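Long-range contact in UTP--glucose-1-phosphate uridylyltransferase (Acinetobacter baumannii, PDB 6KNL), which catalyses the transfer of a uridylyl group from UTP to alpha-D-glucose 1-phosphate, yielding UDP-glucose and diphosphate: residues Q157-A162 / E247-Q252. The protein carries 1 engineered substitution. Sequence-based numbering, arbitrary orientation.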
loop_
_atom_site.group_PDB
_atom_site.type_symbol
_atom_site.label_atom_id
_atom_site.label_comp_id
_atom_site.label_asym_id
_atom_site.label_seq_id
_atom_site.Cartn_x
_atom_site.Cartn_y
_atom_site.Cartn_z
ATOM N N GLN A 157 24.505 -7.589 20.280
ATOM C CA GLN A 157 23.782 -8.698 19.604
ATOM C C GLN A 157 23.486 -8.294 18.161
ATOM O O GLN A 157 23.074 -7.147 17.927
ATOM C CB GLN A 157 22.480 -9.058 20.324
ATOM C CG GLN A 157 22.663 -9.596 21.742
ATOM C CD GLN A 157 23.450 -10.887 21.831
ATOM O OE1 GLN A 157 23.078 -11.923 21.269
ATOM N NE2 GLN A 157 24.546 -10.837 22.570
ATOM N N ILE A 158 23.698 -9.224 17.234
ATOM C CA ILE A 158 23.442 -9.020 15.783
ATOM C C ILE A 158 22.618 -10.192 15.288
ATOM O O ILE A 158 23.153 -11.296 15.242
ATOM C CB ILE A 158 24.767 -8.878 15.029
ATOM C CG1 ILE A 158 25.540 -7.672 15.573
ATOM C CG2 ILE A 158 24.516 -8.816 13.527
ATOM C CD1 ILE A 158 26.558 -7.105 14.630
ATOM N N MET A 159 21.357 -9.941 14.958
ATOM C CA MET A 159 20.430 -11.020 14.555
ATOM C C MET A 159 20.896 -11.559 13.205
ATOM O O MET A 159 21.234 -10.725 12.317
ATOM C CB MET A 159 18.975 -10.554 14.461
ATOM C CG MET A 159 18.002 -11.718 14.269
ATOM S SD MET A 159 16.272 -11.272 14.372
ATOM C CE MET A 159 16.251 -10.529 16.005
ATOM N N VAL A 160 20.904 -12.891 13.082
ATOM C CA VAL A 160 21.364 -13.615 11.866
ATOM C C VAL A 160 20.405 -14.768 11.560
ATOM O O VAL A 160 19.673 -15.214 12.454
ATOM C CB VAL A 160 22.814 -14.114 11.996
ATOM C CG1 VAL A 160 23.767 -12.992 12.382
ATOM C CG2 VAL A 160 22.933 -15.279 12.967
ATOM N N GLU A 161 20.439 -15.214 10.314
ATOM C CA GLU A 161 19.502 -16.203 9.726
ATOM C C GLU A 161 20.309 -17.124 8.818
ATOM O O GLU A 161 21.048 -16.594 7.964
ATOM C CB GLU A 161 18.428 -15.483 8.918
ATOM C CG GLU A 161 17.338 -16.384 8.386
ATOM C CD GLU A 161 16.162 -15.586 7.852
ATOM O OE1 GLU A 161 14.998 -16.006 8.088
ATOM O OE2 GLU A 161 16.413 -14.524 7.232
ATOM N N ALA A 162 20.206 -18.435 9.015
ATOM C CA ALA A 162 20.873 -19.426 8.144
ATOM C C ALA A 162 20.298 -19.266 6.731
ATOM O O ALA A 162 19.066 -19.140 6.617
ATOM C CB ALA A 162 20.676 -20.815 8.703
ATOM N N GLU A 247 28.208 -10.700 19.673
ATOM C CA GLU A 247 27.625 -12.043 19.443
ATOM C C GLU A 247 26.665 -12.007 18.260
ATOM O O GLU A 247 25.969 -10.997 18.071
ATOM C CB GLU A 247 26.858 -12.502 20.678
ATOM C CG GLU A 247 27.732 -12.672 21.904
ATOM C CD GLU A 247 27.026 -13.358 23.054
ATOM O OE1 GLU A 247 25.833 -13.071 23.256
ATOM O OE2 GLU A 247 27.662 -14.191 23.728
ATOM N N ALA A 248 26.619 -13.105 17.520
ATOM C CA ALA A 248 25.559 -13.403 16.538
ATOM C C ALA A 248 24.465 -14.206 17.241
ATOM O O ALA A 248 24.787 -15.286 17.763
ATOM C CB ALA A 248 26.138 -14.157 15.374
ATOM N N TYR A 249 23.243 -13.663 17.278
ATOM C CA TYR A 249 22.013 -14.348 17.742
ATOM C C TYR A 249 21.285 -14.922 16.524
ATOM O O TYR A 249 20.879 -14.145 15.646
ATOM C CB TYR A 249 21.085 -13.398 18.505
ATOM C CG TYR A 249 19.701 -13.968 18.702
ATOM C CD1 TYR A 249 19.430 -14.861 19.724
ATOM C CD2 TYR A 249 18.676 -13.673 17.820
ATOM C CE1 TYR A 249 18.167 -15.412 19.887
ATOM C CE2 TYR A 249 17.420 -14.235 17.951
ATOM C CZ TYR A 249 17.160 -15.104 18.992
ATOM O OH TYR A 249 15.912 -15.641 19.125
ATOM N N ARG A 250 21.112 -16.241 16.492
ATOM C CA ARG A 250 20.440 -16.956 15.382
ATOM C C ARG A 250 18.944 -17.028 15.679
ATOM O O ARG A 250 18.556 -17.623 16.701
ATOM C CB ARG A 250 21.030 -18.359 15.199
ATOM C CG ARG A 250 20.311 -19.215 14.167
ATOM C CD ARG A 250 21.158 -20.387 13.709
ATOM N NE ARG A 250 20.446 -21.209 12.732
ATOM C CZ ARG A 250 20.520 -22.536 12.639
ATOM N NH1 ARG A 250 21.279 -23.225 13.477
ATOM N NH2 ARG A 250 19.818 -23.172 11.715
ATOM N N MET A 251 18.133 -16.487 14.777
ATOM C CA MET A 251 16.676 -16.364 14.997
ATOM C C MET A 251 15.992 -17.724 14.811
ATOM O O MET A 251 16.534 -18.595 14.083
ATOM C CB MET A 251 16.070 -15.315 14.064
ATOM C CG MET A 251 16.162 -15.653 12.596
ATOM S SD MET A 251 15.759 -14.191 11.633
ATOM C CE MET A 251 13.971 -14.232 11.698
ATOM N N GLN A 252 14.846 -17.864 15.480
ATOM C CA GLN A 252 13.965 -19.062 15.524
ATOM C C GLN A 252 12.866 -18.901 14.461
ATOM O O GLN A 252 12.434 -19.921 13.886
ATOM C CB GLN A 252 13.477 -19.231 16.971
ATOM C CG GLN A 252 12.078 -19.815 17.135
ATOM C CD GLN A 252 11.010 -18.756 17.288
ATOM O OE1 GLN A 252 11.177 -17.783 18.025
ATOM N NE2 GLN A 252 9.893 -18.949 16.598
#
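The amide of Q157 is gripped at both ends: NE2 donates to OE1 of E247 at 2.7 Å and to the backbone carbonyl of A155, while OE1 accepts from S185. The carboxylate oxygen is met on its anti side, close to the amide plane, although the two groups are turned 81° against each other. A bend at chi2 (-62°) turns the amide toward the glutamate, so that the two side chains run alongside one another; E247 OE2 forms a salt bridge with R149 of helix 142-153.

Beyond this pair, 157-162 and 247-250 are neighbouring parallel strands. I158 N donates to E247 O and V160 N to Y249 O, while I158 O and V160 O receive the amides of Y249 and M251. On the helix-covered face, M159 CG reaches the ring edge of Y249 at CD2 (4.1 Å). Just past the strand end, M251 SD comes 4.0 Å from M159 SD, the chains crossing nearly at right angles. The other face brings V160 CG1 against A248 CB, and I158 beside V206, a UDP-glucose-binding residue. Backbone hydrogen bonds thus join these strands of the GT-A sheet, and R149 probably favours an ionised glutamate: a buried polar pair is tolerated where complementary partners fix its orientation.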